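Local coordinates for protein nucleoporin nup120 (Schizosaccharomyces pombe, PDB 4GQ2) that serves as a structural component of the nuclear pore complex, the assembly through which traffic between nucleus and cytoplasm passes, at residues Phe863-Val869 against Leu895-Tyr899; Tyr900-Ser904 against Ala916-Ser920; Leu50-Glu54 against Lys453-Asp457. All coordinates share one frame; numbering follows the deposited sequence.

Contact 1: Phe863-Val869 against Leu895-Tyr899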
loop_
_atom_site.group_PDB
_atom_site.type_symbol
_atom_site.label_atom_id
_atom_site.label_comp_id
_atom_site.label_asym_id
_atom_site.label_seq_id
_atom_site.Cartn_x
_atom_site.Cartn_y
_atom_site.Cartn_z
ATOM N N PHE A 863 24.139 13.923 7.771
ATOM C CA PHE A 863 24.449 15.352 7.841
ATOM C C PHE A 863 25.906 15.676 7.485
ATOM O O PHE A 863 26.180 16.707 6.880
ATOM C CB PHE A 863 24.148 15.906 9.240
ATOM C CG PHE A 863 22.693 16.203 9.496
ATOM C CD1 PHE A 863 21.891 16.783 8.515
ATOM C CD2 PHE A 863 22.131 15.933 10.740
ATOM C CE1 PHE A 863 20.551 17.063 8.762
ATOM C CE2 PHE A 863 20.796 16.212 10.997
ATOM C CZ PHE A 863 20.002 16.777 10.005
ATOM N N LYS A 864 26.833 14.804 7.870
ATOM C CA LYS A 864 28.265 15.046 7.655
ATOM C C LYS A 864 28.804 14.501 6.333
ATOM O O LYS A 864 29.957 14.757 5.989
ATOM C CB LYS A 864 29.092 14.453 8.792
ATOM C CG LYS A 864 28.836 15.055 10.164
ATOM C CD LYS A 864 29.812 14.476 11.186
ATOM C CE LYS A 864 29.577 15.062 12.569
ATOM N NZ LYS A 864 30.554 14.516 13.556
ATOM N N THR A 865 27.993 13.748 5.599
ATOM C CA THR A 865 28.422 13.241 4.295
ATOM C C THR A 865 27.760 14.026 3.168
ATOM O O THR A 865 27.819 13.629 2.008
ATOM C CB THR A 865 28.146 11.732 4.130
ATOM O OG1 THR A 865 26.747 11.488 4.294
ATOM C CG2 THR A 865 28.920 10.914 5.170
ATOM N N THR A 866 27.122 15.138 3.521
ATOM C CA THR A 866 26.500 16.023 2.537
ATOM C C THR A 866 26.643 17.485 2.939
ATOM O O THR A 866 27.094 17.796 4.042
ATOM C CB THR A 866 25.004 15.703 2.315
ATOM O OG1 THR A 866 24.522 16.447 1.190
ATOM C CG2 THR A 866 24.164 16.071 3.533
ATOM N N SER A 867 26.247 18.371 2.030
ATOM C CA SER A 867 26.271 19.806 2.259
ATOM C C SER A 867 25.180 20.460 1.426
ATOM O O SER A 867 24.889 20.010 0.320
ATOM C CB SER A 867 27.634 20.377 1.863
ATOM O OG SER A 867 27.687 21.769 2.110
ATOM N N LEU A 868 24.582 21.518 1.962
ATOM C CA LEU A 868 23.601 22.321 1.238
ATOM C C LEU A 868 24.228 23.564 0.564
ATOM O O LEU A 868 23.524 24.475 0.128
ATOM C CB LEU A 868 22.474 22.728 2.191
ATOM C CG LEU A 868 21.113 22.011 2.156
ATOM C CD1 LEU A 868 21.134 20.638 1.505
ATOM C CD2 LEU A 868 20.506 21.936 3.543
ATOM N N VAL A 869 25.553 23.575 0.458
ATOM C CA VAL A 869 26.305 24.746 -0.027
ATOM C C VAL A 869 25.867 25.254 -1.413
ATOM O O VAL A 869 25.897 26.457 -1.677
ATOM C CB VAL A 869 27.834 24.494 0.068
ATOM C CG1 VAL A 869 28.610 25.215 -1.025
ATOM C CG2 VAL A 869 28.338 24.894 1.443
ATOM N N LEU A 895 29.027 29.658 3.295
ATOM C CA LEU A 895 27.885 28.761 3.210
ATOM C C LEU A 895 28.089 27.476 4.019
ATOM O O LEU A 895 27.149 26.988 4.641
ATOM C CB LEU A 895 27.519 28.485 1.748
ATOM C CG LEU A 895 27.039 29.698 0.937
ATOM C CD1 LEU A 895 26.935 29.384 -0.557
ATOM C CD2 LEU A 895 25.712 30.234 1.464
ATOM N N LEU A 896 29.316 26.958 4.044
ATOM C CA LEU A 896 29.621 25.791 4.869
ATOM C C LEU A 896 29.212 26.072 6.301
ATOM O O LEU A 896 28.472 25.291 6.899
ATOM C CB LEU A 896 31.109 25.408 4.813
ATOM C CG LEU A 896 31.466 23.918 4.639
ATOM C CD1 LEU A 896 32.852 23.595 5.187
ATOM C CD2 LEU A 896 30.430 22.977 5.245
ATOM N N SER A 897 29.685 27.201 6.833
ATOM C CA SER A 897 29.361 27.630 8.194
ATOM C C SER A 897 27.861 27.760 8.410
ATOM O O SER A 897 27.342 27.312 9.441
ATOM C CB SER A 897 30.053 28.955 8.527
ATOM O OG SER A 897 31.432 28.759 8.780
ATOM N N CYS A 898 27.175 28.373 7.438
ATOM C CA CYS A 898 25.712 28.523 7.476
ATOM C C CYS A 898 25.017 27.173 7.635
ATOM O O CYS A 898 24.088 27.028 8.434
ATOM C CB CYS A 898 25.207 29.221 6.209
ATOM S SG CYS A 898 25.554 30.997 6.137
ATOM N N TYR A 899 25.491 26.194 6.867
ATOM C CA TYR A 899 24.994 24.829 6.913
ATOM C C TYR A 899 25.213 24.241 8.304
ATOM O O TYR A 899 24.271 23.731 8.914
ATOM C CB TYR A 899 25.663 23.989 5.809
ATOM C CG TYR A 899 25.326 22.506 5.821
ATOM C CD1 TYR A 899 24.042 22.058 5.512
ATOM C CD2 TYR A 899 26.310 21.547 6.116
ATOM C CE1 TYR A 899 23.739 20.706 5.510
ATOM C CE2 TYR A 899 26.019 20.193 6.116
ATOM C CZ TYR A 899 24.729 19.779 5.818
ATOM O OH TYR A 899 24.418 18.440 5.818
#

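Contact 2: Tyr900-Ser904 against Ala916-Ser920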
loop_
_atom_site.group_PDB
_atom_site.type_symbol
_atom_site.label_atom_id
_atom_site.label_comp_id
_atom_site.label_asym_id
_atom_site.label_seq_id
_atom_site.Cartn_x
_atom_site.Cartn_y
_atom_site.Cartn_z
ATOM N N TYR A 900 26.439 24.342 8.817
ATOM C CA TYR A 900 26.749 23.843 10.165
ATOM C C TYR A 900 25.975 24.571 11.277
ATOM O O TYR A 900 25.581 23.946 12.270
ATOM C CB TYR A 900 28.256 23.867 10.439
ATOM C CG TYR A 900 29.062 22.829 9.675
ATOM C CD1 TYR A 900 28.546 21.558 9.414
ATOM C CD2 TYR A 900 30.354 23.113 9.237
ATOM C CE1 TYR A 900 29.287 20.608 8.719
ATOM C CE2 TYR A 900 31.103 22.170 8.548
ATOM C CZ TYR A 900 30.564 20.921 8.290
ATOM O OH TYR A 900 31.304 19.989 7.605
ATOM N N LEU A 901 25.756 25.880 11.103
ATOM C CA LEU A 901 24.882 26.654 11.996
ATOM C C LEU A 901 23.454 26.111 11.953
ATOM O O LEU A 901 22.830 25.888 12.996
ATOM C CB LEU A 901 24.859 28.140 11.615
ATOM C CG LEU A 901 24.730 29.228 12.701
ATOM C CD1 LEU A 901 24.015 30.460 12.148
ATOM C CD2 LEU A 901 24.063 28.772 13.997
ATOM N N HIS A 902 22.936 25.914 10.742
ATOM C CA HIS A 902 21.606 25.346 10.582
ATOM C C HIS A 902 21.485 24.004 11.253
ATOM O O HIS A 902 20.527 23.749 11.977
ATOM C CB HIS A 902 21.247 25.220 9.117
ATOM C CG HIS A 902 19.980 24.450 8.882
ATOM N ND1 HIS A 902 19.958 23.278 8.227
ATOM C CD2 HIS A 902 18.670 24.710 9.268
ATOM C CE1 HIS A 902 18.699 22.820 8.180
ATOM N NE2 HIS A 902 17.911 23.694 8.820
ATOM N N LEU A 903 22.463 23.139 11.020
ATOM C CA LEU A 903 22.493 21.829 11.654
ATOM C C LEU A 903 22.496 21.927 13.168
ATOM O O LEU A 903 21.730 21.233 13.837
ATOM C CB LEU A 903 23.696 21.024 11.172
ATOM C CG LEU A 903 23.589 20.592 9.712
ATOM C CD1 LEU A 903 24.575 19.469 9.437
ATOM C CD2 LEU A 903 22.171 20.157 9.391
ATOM N N SER A 904 23.337 22.810 13.699
ATOM C CA SER A 904 23.398 23.048 15.137
ATOM C C SER A 904 22.019 23.335 15.727
ATOM O O SER A 904 21.603 22.678 16.685
ATOM C CB SER A 904 24.349 24.200 15.448
ATOM O OG SER A 904 24.454 24.376 16.845
ATOM N N ALA A 916 24.651 19.147 18.454
ATOM C CA ALA A 916 24.342 20.570 18.277
ATOM C C ALA A 916 25.533 21.447 18.664
ATOM O O ALA A 916 25.756 22.493 18.057
ATOM C CB ALA A 916 23.115 20.960 19.087
ATOM N N LEU A 917 26.288 21.004 19.672
ATOM C CA LEU A 917 27.475 21.706 20.149
ATOM C C LEU A 917 28.591 21.552 19.124
ATOM O O LEU A 917 29.195 22.541 18.702
ATOM C CB LEU A 917 27.919 21.131 21.503
ATOM C CG LEU A 917 28.709 21.927 22.558
ATOM C CD1 LEU A 917 28.867 21.086 23.817
ATOM C CD2 LEU A 917 30.075 22.396 22.092
ATOM N N GLU A 918 28.855 20.308 18.727
ATOM C CA GLU A 918 29.934 20.000 17.789
ATOM C C GLU A 918 29.748 20.707 16.446
ATOM O O GLU A 918 30.715 21.216 15.875
ATOM C CB GLU A 918 30.099 18.486 17.620
ATOM C CG GLU A 918 30.634 17.804 18.879
ATOM C CD GLU A 918 30.972 16.330 18.696
ATOM O OE1 GLU A 918 30.675 15.767 17.620
ATOM O OE2 GLU A 918 31.540 15.730 19.640
ATOM N N PHE A 919 28.507 20.764 15.961
ATOM C CA PHE A 919 28.215 21.450 14.698
ATOM C C PHE A 919 28.387 22.958 14.821
ATOM O O PHE A 919 28.746 23.626 13.848
ATOM C CB PHE A 919 26.805 21.116 14.182
ATOM C CG PHE A 919 26.725 19.816 13.432
ATOM C CD1 PHE A 919 27.526 19.590 12.320
ATOM C CD2 PHE A 919 25.845 18.820 13.834
ATOM C CE1 PHE A 919 27.459 18.392 11.627
ATOM C CE2 PHE A 919 25.769 17.619 13.145
ATOM C CZ PHE A 919 26.577 17.404 12.040
ATOM N N SER A 920 28.119 23.486 16.016
ATOM C CA SER A 920 28.303 24.907 16.295
ATOM C C SER A 920 29.791 25.261 16.264
ATOM O O SER A 920 30.179 26.283 15.683
ATOM C CB SER A 920 27.685 25.281 17.642
ATOM O OG SER A 920 27.590 26.684 17.775
#

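Contact 3: Leu50-Glu54 against Lys453-Asp457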
loop_
_atom_site.group_PDB
_atom_site.type_symbol
_atom_site.label_atom_id
_atom_site.label_comp_id
_atom_site.label_asym_id
_atom_site.label_seq_id
_atom_site.Cartn_x
_atom_site.Cartn_y
_atom_site.Cartn_z
ATOM N N LEU A 50 -25.852 -13.018 5.341
ATOM C CA LEU A 50 -25.538 -11.803 6.080
ATOM C C LEU A 50 -24.872 -10.788 5.144
ATOM O O LEU A 50 -25.260 -9.619 5.100
ATOM C CB LEU A 50 -24.590 -12.135 7.237
ATOM C CG LEU A 50 -24.641 -11.400 8.580
ATOM C CD1 LEU A 50 -23.239 -11.348 9.175
ATOM C CD2 LEU A 50 -25.225 -10.003 8.487
ATOM N N PHE A 51 -23.869 -11.250 4.400
ATOM C CA PHE A 51 -23.166 -10.412 3.443
ATOM C C PHE A 51 -24.142 -9.862 2.410
ATOM O O PHE A 51 -24.207 -8.650 2.199
ATOM C CB PHE A 51 -22.029 -11.189 2.758
ATOM C CG PHE A 51 -21.174 -10.336 1.870
ATOM C CD1 PHE A 51 -20.259 -9.440 2.417
ATOM C CD2 PHE A 51 -21.292 -10.410 0.491
ATOM C CE1 PHE A 51 -19.480 -8.633 1.600
ATOM C CE2 PHE A 51 -20.513 -9.603 -0.333
ATOM C CZ PHE A 51 -19.607 -8.715 0.220
ATOM N N LYS A 52 -24.911 -10.763 1.798
ATOM C CA LYS A 52 -25.908 -10.402 0.786
ATOM C C LYS A 52 -26.942 -9.415 1.297
ATOM O O LYS A 52 -27.297 -8.459 0.598
ATOM C CB LYS A 52 -26.602 -11.647 0.229
ATOM C CG LYS A 52 -25.725 -12.489 -0.689
ATOM C CD LYS A 52 -26.562 -13.494 -1.461
ATOM C CE LYS A 52 -25.700 -14.595 -2.055
ATOM N NZ LYS A 52 -26.461 -15.424 -3.030
ATOM N N LYS A 53 -27.409 -9.626 2.524
ATOM C CA LYS A 53 -28.453 -8.773 3.078
ATOM C C LYS A 53 -27.912 -7.377 3.340
ATOM O O LYS A 53 -28.589 -6.385 3.064
ATOM C CB LYS A 53 -29.038 -9.373 4.356
ATOM C CG LYS A 53 -30.299 -8.680 4.846
ATOM C CD LYS A 53 -30.834 -9.306 6.120
ATOM C CE LYS A 53 -32.075 -8.569 6.601
ATOM N NZ LYS A 53 -32.551 -9.090 7.912
ATOM N N GLU A 54 -26.678 -7.307 3.835
ATOM C CA GLU A 54 -26.109 -6.045 4.320
ATOM C C GLU A 54 -25.246 -5.274 3.320
ATOM O O GLU A 54 -25.107 -4.064 3.456
ATOM C CB GLU A 54 -25.291 -6.279 5.596
ATOM C CG GLU A 54 -25.997 -7.112 6.661
ATOM C CD GLU A 54 -26.939 -6.320 7.548
ATOM O OE1 GLU A 54 -26.855 -5.076 7.566
ATOM O OE2 GLU A 54 -27.765 -6.951 8.245
ATOM N N LYS A 453 -24.613 -10.546 13.670
ATOM C CA LYS A 453 -24.846 -9.196 13.132
ATOM C C LYS A 453 -24.237 -8.113 14.017
ATOM O O LYS A 453 -23.778 -7.080 13.521
ATOM C CB LYS A 453 -26.344 -8.928 12.959
ATOM C CG LYS A 453 -27.027 -9.772 11.893
ATOM C CD LYS A 453 -28.543 -9.642 11.965
ATOM C CE LYS A 453 -29.062 -8.436 11.194
ATOM N NZ LYS A 453 -29.128 -8.690 9.727
ATOM N N ASN A 454 -24.251 -8.362 15.325
ATOM C CA ASN A 454 -23.606 -7.498 16.308
ATOM C C ASN A 454 -22.110 -7.378 16.053
ATOM O O ASN A 454 -21.554 -6.277 16.113
ATOM C CB ASN A 454 -23.853 -8.023 17.728
ATOM C CG ASN A 454 -25.310 -7.931 18.143
ATOM O OD1 ASN A 454 -25.935 -6.876 18.034
ATOM N ND2 ASN A 454 -25.858 -9.041 18.629
ATOM N N LYS A 455 -21.473 -8.511 15.753
ATOM C CA LYS A 455 -20.020 -8.575 15.585
ATOM C C LYS A 455 -19.536 -7.886 14.307
ATOM O O LYS A 455 -18.428 -7.350 14.276
ATOM C CB LYS A 455 -19.531 -10.022 15.645
ATOM C CG LYS A 455 -18.095 -10.173 16.127
ATOM C CD LYS A 455 -17.763 -11.617 16.474
ATOM C CE LYS A 455 -18.356 -12.028 17.813
ATOM N NZ LYS A 455 -18.127 -13.472 18.094
ATOM N N LEU A 456 -20.368 -7.910 13.265
ATOM C CA LEU A 456 -20.073 -7.207 12.012
ATOM C C LEU A 456 -19.945 -5.706 12.257
ATOM O O LEU A 456 -19.017 -5.064 11.757
ATOM C CB LEU A 456 -21.166 -7.477 10.970
ATOM C CG LEU A 456 -20.899 -7.291 9.465
ATOM C CD1 LEU A 456 -22.059 -7.882 8.680
ATOM C CD2 LEU A 456 -20.672 -5.843 9.040
ATOM N N ASP A 457 -20.883 -5.160 13.029
ATOM C CA ASP A 457 -20.894 -3.738 13.369
ATOM C C ASP A 457 -19.698 -3.354 14.232
ATOM O O ASP A 457 -19.212 -2.225 14.158
ATOM C CB ASP A 457 -22.200 -3.363 14.077
ATOM C CG ASP A 457 -23.399 -3.387 13.144
ATOM O OD1 ASP A 457 -23.594 -4.397 12.433
ATOM O OD2 ASP A 457 -24.157 -2.396 13.128
#

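Contact 1: Phe863-Val869 against Leu895-Tyr899
In the C-terminal helical region of the HEAT-repeat family, Tyr899 on the first turns of helix 895-909 reaches the end of helix 856-864 and ties down the loop leaving it. The phenol hydroxyl gives the one hydrogen bond across the contact, from Tyr899 OH to Phe863 O at 2.7 Å. The hydroxyl lies in the carbonyl plane on a lone pair, with a C=O...O angle of 126°, and the carbonyl oxygen sits at the edge of the tyrosine ring. Phe863 lies in the last turn of helix 856-864; carbonyls at the C-terminal end of a helix run out of amides further along the chain, so a long side chain ending in a donor suits this place. Tyr899 CG lies anti to the backbone N (chi1 175°), which sends the ring out from its own helix and across the loop.

The loop runs over one face of that ring. Ser867 CA makes a CH-pi contact, 4.0 Å from the ring centroid and 17° off its normal, while Leu868 N sits over the same face, also offset toward the rim. Leu868 also brings CB to 3.7 Å from Tyr899 CD1. Thr866 CG2 comes within 3.3 Å of Tyr899 OH, and its own hydroxyl turns to Pro840 O instead. Beyond the ring the chain is shaped by an ST turn: the short hydroxyl of Ser867 reaches the amide two residues on, OG accepting from Val869 N at 3.2 Å. Val869 then sets CG2 3.7 Å from Leu895 CB, one methyl of its branched side chain lying against the first helical turn. Tyr844 and Ala847 of helix 840-852 pack against Phe863, and Phe883 of helix 881-889 touches both Leu868 and Tyr899.

Contact 2: Tyr900-Ser904 against Ala916-Ser920
Ser904 and Ala916 supply the polar part of this antiparallel helical hairpin, whose short axes pass 7.8 Å apart at 164°. Ser904 OG donates to Ala916 O at 2.6 Å, tilted 20° from the carbonyl plane; the same oxygen also accepts the helical bond from Ser920 N. Glu941 OE2 of helix 932-949 is a second partner of Ser904 OG, so the single hydroxyl proton would have to be shared between two oxygens unless the carboxylate is protonated. Ser920 OG bonds to Thr942 of that helix.

Aromatic and CH-pi contacts fall to Phe919. Leu903 CD1 rests over one face of its ring, 4.0 Å from the centroid. The Tyr900 ring is nearly parallel to it, with planes at 25°, yet slid so far that the two barely overlap; contact is made by Tyr900 CD1 on Phe919 CD1 at 3.7 Å.

Close backbone packing needs small residues. Ala916 CB comes to 3.3 Å from Ser904 O, and the CA atoms of this pair are 4.1 Å apart. The chemistry thus divides the interface: a methyl and a hydroxyl let the helices close up and, with the hydroxyl proton turned to it, give a buried carbonyl a second donor, while Leu903 and the two rings make the apolar part through carbon-carbon contacts.

Contact 3: Leu50-Glu54 against Lys453-Asp457
The carboxylate of Glu54 is the flat group that bridges these helices, and both of its oxygens are engaged. Lys453 NZ meets Glu54 OE2 at 2.7 Å, nearly in line with the C-O bond, in a hydrogen-bonded salt bridge, while Asn81 ND2 bonds to OE1; together they would probably limit rotation of the group, although the lysine is poorly ordered and its exact pose less certain. Glu54 bends at chi2 (-83°), and Lys453, folded at its two outer torsions, crosses it at about a right angle. Lys53 NZ stands 3.9 Å from Lys453 NZ, and the nearby carboxylate probably eases the proximity of these two positive charges. Shortening Glu54 to an alanine is likely to leave Lys453 without this counter-charge and Asn81 ND2 without this acceptor.

Beside the ion pair two leucines reach toward each other tip to tip, Leu50 CD1 touching Leu456 CD1 at 3.7 Å. Leu50 CD2 also lies against the aliphatic part of Lys453, 3.9 Å from CG, so the lysine serves both layers. The axes of segments 50-54 and 453-457 approach to 12.1 Å at 63°, a wide separation, bridged here by side chains rather than by close backbone packing.

Helix 434-443 packs on both leucines, through Leu442 on Leu50 and Val439 on Leu456, and Asn81 belongs to the turn joining strands 73-79 and 83-88.

Along the chain contact 3 closes first, then contact 1, then contact 2. Contacts 1 and 2 have centres about 10 Å apart and share helix 895-909: its first turns face the loop after helix 856-864, and the following turns face helix 913-925. They touch directly, Phe863 packing on Leu903 and Phe919, so three helices form one continuous piece of the C-terminal HEAT-family region. Contact 3 lies about 59 Å from either by centres, at the surface, and joins helix 46-55 near the N-terminus to helix 453-459 of the beta-propeller domain. Contacts 1 and 2 thus join helices close in sequence, whereas contact 3 joins segments some 400 residues apart.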